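Local coordinates for giding protein-mglB (PDB 1J3W) that belongs to the Roadblock/LC7 family, is linked to gliding motility and probably regulates a small GTPase, perhaps as an exchange factor or adaptor, at residues B[18-23]-B[41-46]; B[32-37]-B[97-102]; B[89-94]-B[109-114]. One frame throughout, in Å; residues are numbered along the deposited sequence.

Interaction 1: residues B[18-23]-B[41-46]; sequences EVLEET and VLAHKE
The carbonyl oxygen Val-19 O is gripped by two donors, both from Thr-23 one helical turn on. The Thr-23 N to Val-19 O bond, 2.9 Å, is the ordinary helical one. The hydroxyl adds a second, Thr-23 OG1 to Val-19 O, at 2.7 Å and from above the carbonyl plane, because chi1 turns OG1 anti to the carbonyl carbon and back along the helix; threonine thus hides its polar group in a buried place. The segment belongs to helix 10-27, which in this Roadblock/LC7 fold lies over strand 41-46, outermost on that side of the antiparallel sheet within the chain. The segment axes run in the same direction, 28° apart, and approach to 7.9 Å.

Leu-20 is the helix residue aimed at the strand. Its branch CD1 reaches out to Ala-43, with Leu-20 CD1 to Ala-43 CB at 4.0 Å, and also meets the Ala-43 carbonyl. The small methyl of alanine suits this place, where Tyr-13 of the same helix also packs on it. Leu-42 and Ala-43 both face Leu-34 in a classic beta bulge.

Farther along the strand, Lys-45 CB meets Leu-20 CB at 4.1 Å. The lysine chain bends at chi2 (-64°) and then runs alongside the extended Glu-21, pointing the same way, with Lys-45 CG 3.8 Å from Glu-21 CG. The methylenes make the contact; the charged ends, Lys-45 NZ and Glu-21 OE1, stay 4.3 Å apart, beyond a salt bridge, although their attraction probably favours this pairing. A long aliphatic chain with a charged tip fits such a partly exposed border.

On His-44, CB points away from residues 18-23, and ND1 donates to the syn lone pair of Glu-46 OE2, 2.7 Å away, almost straight (165°) and close to the ring plane.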
loop_
_atom_site.group_PDB
_atom_site.type_symbol
_atom_site.label_atom_id
_atom_site.label_comp_id
_atom_site.label_asym_id
_atom_site.label_seq_id
_atom_site.Cartn_x
_atom_site.Cartn_y
_atom_site.Cartn_z
ATOM N N GLU B 18 -25.086 18.803 2.857
ATOM C CA GLU B 18 -25.123 20.186 2.407
ATOM C C GLU B 18 -23.717 20.651 2.029
ATOM O O GLU B 18 -23.535 21.327 1.014
ATOM C CB GLU B 18 -25.721 21.074 3.500
ATOM C CG GLU B 18 -27.242 21.105 3.460
ATOM C CD GLU B 18 -27.861 21.468 4.793
ATOM O OE1 GLU B 18 -27.224 22.224 5.558
ATOM O OE2 GLU B 18 -28.991 21.004 5.069
ATOM N N VAL B 19 -22.724 20.279 2.833
ATOM C CA VAL B 19 -21.348 20.652 2.532
ATOM C C VAL B 19 -20.938 20.025 1.200
ATOM O O VAL B 19 -20.350 20.692 0.346
ATOM C CB VAL B 19 -20.367 20.171 3.622
ATOM C CG1 VAL B 19 -18.931 20.442 3.180
ATOM C CG2 VAL B 19 -20.648 20.891 4.937
ATOM N N LEU B 20 -21.263 18.749 1.011
ATOM C CA LEU B 20 -20.892 18.071 -0.230
ATOM C C LEU B 20 -21.538 18.715 -1.445
ATOM O O LEU B 20 -20.876 18.923 -2.463
ATOM C CB LEU B 20 -21.260 16.583 -0.170
ATOM C CG LEU B 20 -20.546 15.749 0.899
ATOM C CD1 LEU B 20 -21.042 14.322 0.822
ATOM C CD2 LEU B 20 -19.033 15.793 0.704
ATOM N N GLU B 21 -22.824 19.039 -1.341
ATOM C CA GLU B 21 -23.543 19.667 -2.441
ATOM C C GLU B 21 -22.959 21.033 -2.787
ATOM O O GLU B 21 -22.754 21.353 -3.962
ATOM C CB GLU B 21 -25.026 19.809 -2.086
ATOM C CG GLU B 21 -25.759 18.480 -2.033
ATOM C CD GLU B 21 -27.155 18.595 -1.455
ATOM O OE1 GLU B 21 -27.929 17.622 -1.588
ATOM O OE2 GLU B 21 -27.478 19.647 -0.863
ATOM N N GLU B 22 -22.697 21.837 -1.764
ATOM C CA GLU B 22 -22.135 23.167 -1.970
ATOM C C GLU B 22 -20.746 23.067 -2.590
ATOM O O GLU B 22 -20.390 23.850 -3.472
ATOM C CB GLU B 22 -22.054 23.913 -0.635
ATOM C CG GLU B 22 -23.413 24.191 -0.008
ATOM C CD GLU B 22 -23.304 24.728 1.406
ATOM O OE1 GLU B 22 -24.356 25.029 2.011
ATOM O OE2 GLU B 22 -22.169 24.846 1.915
ATOM N N THR B 23 -19.964 22.093 -2.137
ATOM C CA THR B 23 -18.611 21.918 -2.652
ATOM C C THR B 23 -18.629 21.559 -4.140
ATOM O O THR B 23 -17.785 22.027 -4.906
ATOM C CB THR B 23 -17.864 20.855 -1.831
ATOM O OG1 THR B 23 -17.838 21.274 -0.456
ATOM C CG2 THR B 23 -16.423 20.708 -2.310
ATOM N N VAL B 41 -18.565 4.365 2.906
ATOM C CA VAL B 41 -19.049 5.661 2.440
ATOM C C VAL B 41 -20.050 6.160 3.476
ATOM O O VAL B 41 -21.057 5.501 3.745
ATOM C CB VAL B 41 -19.745 5.554 1.073
ATOM C CG1 VAL B 41 -20.295 6.915 0.673
ATOM C CG2 VAL B 41 -18.753 5.062 0.019
ATOM N N LEU B 42 -19.768 7.317 4.063
ATOM C CA LEU B 42 -20.636 7.889 5.087
ATOM C C LEU B 42 -21.706 8.786 4.481
ATOM O O LEU B 42 -22.811 8.891 5.010
ATOM C CB LEU B 42 -19.801 8.688 6.088
ATOM C CG LEU B 42 -18.602 7.938 6.682
ATOM C CD1 LEU B 42 -17.917 8.812 7.718
ATOM C CD2 LEU B 42 -19.067 6.634 7.308
ATOM N N ALA B 43 -21.367 9.444 3.377
ATOM C CA ALA B 43 -22.292 10.328 2.672
ATOM C C ALA B 43 -21.680 10.620 1.308
ATOM O O ALA B 43 -20.454 10.681 1.174
ATOM C CB ALA B 43 -22.485 11.630 3.444
ATOM N N HIS B 44 -22.517 10.779 0.290
ATOM C CA HIS B 44 -22.010 11.070 -1.044
ATOM C C HIS B 44 -23.038 11.827 -1.864
ATOM O O HIS B 44 -24.241 11.618 -1.716
ATOM C CB HIS B 44 -21.608 9.780 -1.771
ATOM C CG HIS B 44 -22.755 8.876 -2.096
ATOM N ND1 HIS B 44 -23.518 9.016 -3.236
ATOM C CD2 HIS B 44 -23.268 7.815 -1.429
ATOM C CE1 HIS B 44 -24.448 8.080 -3.259
ATOM N NE2 HIS B 44 -24.320 7.337 -2.172
ATOM N N LYS B 45 -22.547 12.723 -2.715
ATOM C CA LYS B 45 -23.399 13.512 -3.591
ATOM C C LYS B 45 -22.727 13.634 -4.946
ATOM O O LYS B 45 -21.496 13.666 -5.041
ATOM C CB LYS B 45 -23.656 14.897 -2.990
ATOM C CG LYS B 45 -24.586 14.842 -1.786
ATOM C CD LYS B 45 -25.968 14.344 -2.194
ATOM C CE LYS B 45 -26.749 13.828 -0.994
ATOM N NZ LYS B 45 -28.126 13.379 -1.367
ATOM N N GLU B 46 -23.539 13.689 -5.994
ATOM C CA GLU B 46 -23.026 13.781 -7.352
ATOM C C GLU B 46 -23.581 15.013 -8.034
ATOM O O GLU B 46 -24.707 15.428 -7.754
ATOM C CB GLU B 46 -23.425 12.541 -8.156
ATOM C CG GLU B 46 -22.885 11.218 -7.605
ATOM C CD GLU B 46 -23.612 10.745 -6.357
ATOM O OE1 GLU B 46 -24.843 10.524 -6.426
ATOM O OE2 GLU B 46 -22.952 10.587 -5.310
#

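Interaction 2: residues B[32-37]-B[97-102]; sequences ALLIDR and DEAGEH
Strand 31-36 and the 97-102 segment converge toward the end of the strand: CA atoms are 8.0 Å apart at Leu-34 and Ala-99 but 5.7 Å apart at Arg-37 and His-102. The second segment is the end of strand 93-98 and the connection of a beta hairpin in the Roadblock/LC7 sheet, where strand 103-109 lies between strands 31-36 and 93-98. One backbone hydrogen bond joins the two segments, Arg-37 N to His-102 O at 3.2 Å, bent (148°) and entering from above the carbonyl plane. Gly-100 suits the turn, since at its backbone angles a CB would press on the carbonyl oxygen of Ala-99.

Leu-34, with CG anti to the backbone N, brings CD1 to Ala-99 CB at 3.8 Å, a small buried apolar contact. Arg-37 lays its methylenes across the turn, CD lying 3.3 Å from Glu-101 O. The Arg-37 and Glu-98 side chains cross obliquely, guanidinium and carboxylate planes 75° apart. A water accepting from Arg-37 NH1 may donate to Glu-98 OE2, which also has a salt bridge to Arg-81. Another water, in the guanidinium plane, accepts from Arg-37 NH1 at 2.9 Å and donates to Gly-100 O at 2.8 Å.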
loop_
_atom_site.group_PDB
_atom_site.type_symbol
_atom_site.label_atom_id
_atom_site.label_comp_id
_atom_site.label_asym_id
_atom_site.label_seq_id
_atom_site.Cartn_x
_atom_site.Cartn_y
_atom_site.Cartn_z
ATOM N N ALA B 32 -18.556 13.946 -4.892
ATOM C CA ALA B 32 -18.016 14.305 -3.586
ATOM C C ALA B 32 -18.453 13.264 -2.571
ATOM O O ALA B 32 -19.626 12.894 -2.516
ATOM C CB ALA B 32 -18.516 15.678 -3.173
ATOM N N LEU B 33 -17.513 12.782 -1.768
ATOM C CA LEU B 33 -17.845 11.777 -0.768
ATOM C C LEU B 33 -17.115 11.998 0.534
ATOM O O LEU B 33 -16.022 12.567 0.558
ATOM C CB LEU B 33 -17.453 10.372 -1.235
ATOM C CG LEU B 33 -17.771 9.788 -2.602
ATOM C CD1 LEU B 33 -16.790 10.331 -3.636
ATOM C CD2 LEU B 33 -17.639 8.268 -2.516
ATOM N N LEU B 34 -17.736 11.548 1.619
ATOM C CA LEU B 34 -17.087 11.519 2.876
ATOM C C LEU B 34 -17.050 10.082 3.253
ATOM O O LEU B 34 -18.061 9.394 3.268
ATOM C CB LEU B 34 -17.942 12.293 3.878
ATOM C CG LEU B 34 -17.355 12.249 5.289
ATOM C CD1 LEU B 34 -16.082 13.086 5.414
ATOM C CD2 LEU B 34 -18.319 12.772 6.352
ATOM N N ILE B 35 -15.848 9.568 3.471
ATOM C CA ILE B 35 -15.673 8.152 3.770
ATOM C C ILE B 35 -14.872 8.002 5.051
ATOM O O ILE B 35 -14.185 8.929 5.467
ATOM C CB ILE B 35 -14.925 7.426 2.622
ATOM C CG1 ILE B 35 -13.457 7.870 2.570
ATOM C CG2 ILE B 35 -15.594 7.753 1.286
ATOM C CD1 ILE B 35 -12.635 7.130 1.531
ATOM N N ASP B 36 -14.971 6.849 5.702
ATOM C CA ASP B 36 -14.181 6.677 6.909
ATOM C C ASP B 36 -12.867 6.052 6.481
ATOM O O ASP B 36 -12.738 5.569 5.354
ATOM C CB ASP B 36 -14.915 5.830 7.969
ATOM C CG ASP B 36 -15.038 4.357 7.606
ATOM O OD1 ASP B 36 -15.652 3.625 8.411
ATOM O OD2 ASP B 36 -14.543 3.917 6.554
ATOM N N ARG B 37 -11.875 6.070 7.362
ATOM C CA ARG B 37 -10.582 5.523 6.990
ATOM C C ARG B 37 -10.598 4.018 6.721
ATOM O O ARG B 37 -9.595 3.447 6.297
ATOM C CB ARG B 37 -9.543 5.894 8.052
ATOM C CG ARG B 37 -9.422 7.408 8.252
ATOM C CD ARG B 37 -8.202 7.770 9.089
ATOM N NE ARG B 37 -6.970 7.373 8.420
ATOM C CZ ARG B 37 -6.229 8.171 7.656
ATOM N NH1 ARG B 37 -6.581 9.434 7.459
ATOM N NH2 ARG B 37 -5.136 7.698 7.076
ATOM N N ASP B 97 -8.650 14.787 1.231
ATOM C CA ASP B 97 -8.168 15.567 2.359
ATOM C C ASP B 97 -8.783 15.019 3.637
ATOM O O ASP B 97 -9.925 14.561 3.645
ATOM C CB ASP B 97 -8.533 17.046 2.175
ATOM C CG ASP B 97 -7.817 17.959 3.165
ATOM O OD1 ASP B 97 -6.744 17.577 3.681
ATOM O OD2 ASP B 97 -8.320 19.071 3.411
ATOM N N GLU B 98 -8.009 15.038 4.712
ATOM C CA GLU B 98 -8.495 14.546 5.988
ATOM C C GLU B 98 -9.641 15.396 6.508
ATOM O O GLU B 98 -9.589 16.629 6.463
ATOM C CB GLU B 98 -7.369 14.540 7.024
ATOM C CG GLU B 98 -6.457 13.336 6.949
ATOM C CD GLU B 98 -5.449 13.307 8.084
ATOM O OE1 GLU B 98 -5.849 13.557 9.239
ATOM O OE2 GLU B 98 -4.263 13.028 7.820
ATOM N N ALA B 99 -10.680 14.726 6.991
ATOM C CA ALA B 99 -11.839 15.396 7.570
ATOM C C ALA B 99 -11.857 14.883 9.002
ATOM O O ALA B 99 -12.666 14.031 9.367
ATOM C CB ALA B 99 -13.112 14.993 6.838
ATOM N N GLY B 100 -10.941 15.402 9.809
ATOM C CA GLY B 100 -10.851 14.951 11.181
ATOM C C GLY B 100 -9.939 13.743 11.211
ATOM O O GLY B 100 -9.367 13.358 10.190
ATOM N N GLU B 101 -9.815 13.121 12.375
ATOM C CA GLU B 101 -8.938 11.972 12.520
ATOM C C GLU B 101 -9.441 10.657 11.938
ATOM O O GLU B 101 -8.644 9.764 11.664
ATOM C CB GLU B 101 -8.612 11.762 14.000
ATOM C CG GLU B 101 -7.747 12.855 14.595
ATOM C CD GLU B 101 -6.411 12.972 13.889
ATOM O OE1 GLU B 101 -5.661 11.973 13.871
ATOM O OE2 GLU B 101 -6.112 14.059 13.349
ATOM N N HIS B 102 -10.747 10.533 11.728
ATOM C CA HIS B 102 -11.275 9.267 11.235
ATOM C C HIS B 102 -12.036 9.273 9.920
ATOM O O HIS B 102 -12.675 8.278 9.581
ATOM C CB HIS B 102 -12.167 8.637 12.306
ATOM C CG HIS B 102 -11.519 8.552 13.653
ATOM N ND1 HIS B 102 -11.603 9.563 14.585
ATOM C CD2 HIS B 102 -10.748 7.588 14.211
ATOM C CE1 HIS B 102 -10.913 9.226 15.660
ATOM N NE2 HIS B 102 -10.384 8.033 15.458
HETATM O O HOH W 1 -8.602 11.206 8.504
HETATM O O HOH W 2 -4.814 10.922 5.723
#

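Interaction 3: residues B[89-94]-B[109-114]; sequences GERMGL and FDETAP
Phe-109 opens the second segment as the antiparallel, hydrogen-bonded partner of Gly-93, a pair at the open end of the 93-98/103-109 beta hairpin of the Roadblock/LC7 sheet. Gly-93 N donates to Phe-109 O at 2.8 Å, in the carbonyl plane, and Phe-109 N returns a bond to Gly-93 O at 3.0 Å. With chi1 at 60°, in the crowded position, the ring swings over its partner's backbone, and Gly-93 CA makes a CH-pi contact 3.8 Å from the Phe-109 centroid, 17° off the ring normal. Glycine suits the place: with the ring so placed, a CB would collide with Phe-109 CZ. The doubly bent Met-92 chain folds back so that its CE touches Phe-109 O at 3.5 Å.

At the next residue, Met-92 SD meets Asp-110 CB, the side chains crossing obliquely. The carboxylate OD2 takes two bonds: Thr-112 OG1 at 2.6 Å on its syn lone pair, and Thr-112 N at 2.8 Å from above the plane. The second makes an Asx turn, within a type I turn from Asp-110 to Ala-113. Glu-111 lies alongside the Arg-91 methylenes; Glu-79 of the second subunit binds the backbone N-H groups of residues 90-92.

Pro-114 lacks an N-H, but helical bonding uses none at the N-cap. Phe-109 thus sits between strand 93-98 and Leu-115 and Val-118 of helix 115-135.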
loop_
_atom_site.group_PDB
_atom_site.type_symbol
_atom_site.label_atom_id
_atom_site.label_comp_id
_atom_site.label_asym_id
_atom_site.label_seq_id
_atom_site.Cartn_x
_atom_site.Cartn_y
_atom_site.Cartn_z
ATOM N N GLY B 89 -4.665 12.738 -13.679
ATOM C CA GLY B 89 -4.484 11.969 -14.896
ATOM C C GLY B 89 -4.548 12.950 -16.055
ATOM O O GLY B 89 -4.382 14.155 -15.860
ATOM N N GLU B 90 -4.792 12.451 -17.263
ATOM C CA GLU B 90 -4.873 13.317 -18.432
ATOM C C GLU B 90 -6.141 14.156 -18.390
ATOM O O GLU B 90 -6.128 15.334 -18.748
ATOM C CB GLU B 90 -4.861 12.477 -19.711
ATOM C CG GLU B 90 -3.515 11.847 -20.041
ATOM C CD GLU B 90 -2.543 12.833 -20.665
ATOM O OE1 GLU B 90 -2.213 13.847 -20.015
ATOM O OE2 GLU B 90 -2.111 12.593 -21.813
ATOM N N ARG B 91 -7.231 13.544 -17.943
ATOM C CA ARG B 91 -8.513 14.228 -17.872
ATOM C C ARG B 91 -9.095 14.223 -16.462
ATOM O O ARG B 91 -9.576 15.249 -15.973
ATOM C CB ARG B 91 -9.504 13.557 -18.826
ATOM C CG ARG B 91 -9.042 13.523 -20.276
ATOM C CD ARG B 91 -9.960 12.661 -21.133
ATOM N NE ARG B 91 -9.893 11.246 -20.768
ATOM C CZ ARG B 91 -8.815 10.482 -20.914
ATOM N NH1 ARG B 91 -7.701 10.993 -21.423
ATOM N NH2 ARG B 91 -8.848 9.206 -20.554
ATOM N N MET B 92 -9.041 13.065 -15.812
ATOM C CA MET B 92 -9.592 12.899 -14.472
ATOM C C MET B 92 -8.598 13.155 -13.347
ATOM O O MET B 92 -7.416 12.838 -13.465
ATOM C CB MET B 92 -10.143 11.484 -14.302
ATOM C CG MET B 92 -11.216 11.083 -15.300
ATOM S SD MET B 92 -12.609 12.212 -15.317
ATOM C CE MET B 92 -13.249 11.996 -13.700
ATOM N N GLY B 93 -9.111 13.711 -12.252
ATOM C CA GLY B 93 -8.304 13.999 -11.083
ATOM C C GLY B 93 -9.010 13.566 -9.810
ATOM O O GLY B 93 -10.235 13.377 -9.780
ATOM N N LEU B 94 -8.226 13.413 -8.750
ATOM C CA LEU B 94 -8.733 12.992 -7.454
ATOM C C LEU B 94 -8.116 13.853 -6.362
ATOM O O LEU B 94 -6.901 14.032 -6.314
ATOM C CB LEU B 94 -8.366 11.520 -7.222
ATOM C CG LEU B 94 -8.779 10.836 -5.920
ATOM C CD1 LEU B 94 -10.284 10.667 -5.889
ATOM C CD2 LEU B 94 -8.095 9.475 -5.829
ATOM N N PHE B 109 -12.871 14.857 -10.057
ATOM C CA PHE B 109 -13.130 15.950 -10.982
ATOM C C PHE B 109 -12.507 15.730 -12.346
ATOM O O PHE B 109 -11.656 14.857 -12.517
ATOM C CB PHE B 109 -12.615 17.263 -10.366
ATOM C CG PHE B 109 -11.130 17.271 -10.069
ATOM C CD1 PHE B 109 -10.218 17.748 -11.008
ATOM C CD2 PHE B 109 -10.643 16.805 -8.845
ATOM C CE1 PHE B 109 -8.843 17.759 -10.735
ATOM C CE2 PHE B 109 -9.275 16.812 -8.563
ATOM C CZ PHE B 109 -8.374 17.288 -9.506
ATOM N N ASP B 110 -12.968 16.503 -13.321
ATOM C CA ASP B 110 -12.427 16.428 -14.670
ATOM C C ASP B 110 -11.896 17.808 -15.048
ATOM O O ASP B 110 -11.712 18.665 -14.175
ATOM C CB ASP B 110 -13.482 15.899 -15.668
ATOM C CG ASP B 110 -14.709 16.785 -15.781
ATOM O OD1 ASP B 110 -15.785 16.259 -16.141
ATOM O OD2 ASP B 110 -14.607 17.994 -15.535
ATOM N N GLU B 111 -11.627 18.028 -16.330
ATOM C CA GLU B 111 -11.077 19.307 -16.767
ATOM C C GLU B 111 -11.968 20.518 -16.523
ATOM O O GLU B 111 -11.489 21.651 -16.552
ATOM C CB GLU B 111 -10.706 19.253 -18.254
ATOM C CG GLU B 111 -11.834 18.788 -19.153
ATOM C CD GLU B 111 -11.708 17.327 -19.520
ATOM O OE1 GLU B 111 -10.895 17.017 -20.419
ATOM O OE2 GLU B 111 -12.407 16.492 -18.906
ATOM N N THR B 112 -13.253 20.295 -16.274
ATOM C CA THR B 112 -14.148 21.424 -16.048
ATOM C C THR B 112 -14.129 21.950 -14.617
ATOM O O THR B 112 -14.830 22.908 -14.295
ATOM C CB THR B 112 -15.605 21.108 -16.474
ATOM O OG1 THR B 112 -16.158 20.060 -15.667
ATOM C CG2 THR B 112 -15.634 20.696 -17.937
ATOM N N ALA B 113 -13.314 21.335 -13.767
ATOM C CA ALA B 113 -13.180 21.778 -12.381
ATOM C C ALA B 113 -11.805 22.422 -12.228
ATOM O O ALA B 113 -10.782 21.731 -12.247
ATOM C CB ALA B 113 -13.309 20.597 -11.432
ATOM N N PRO B 114 -11.755 23.756 -12.093
ATOM C CA PRO B 114 -10.458 24.426 -11.941
ATOM C C PRO B 114 -9.770 23.880 -10.693
ATOM O O PRO B 114 -10.366 23.863 -9.619
ATOM C CB PRO B 114 -10.842 25.899 -11.791
ATOM C CG PRO B 114 -12.164 25.991 -12.506
ATOM C CD PRO B 114 -12.860 24.727 -12.070
#

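All three interactions reach one antiparallel sheet. Interactions 1 and 2 are next-door neighbours, centres about 12 Å apart: strands 41-46 and 31-36 pair directly, through probable hydrogen bonds from Leu-42 N to Leu-34 O at 2.8 Å and from Leu-34 N to Ala-43 O at 2.9 Å, so that Leu-34 is shared by both. Interaction 3 lies at the opposite end of the 93-98/103-109 hairpin from interaction 2, its centre about 20 Å from that of interaction 2 and about 18 Å from that of interaction 1. Among the three, interaction 3 alone touches another subunit; no other chain of the assembly touches the segments of interactions 1 and 2.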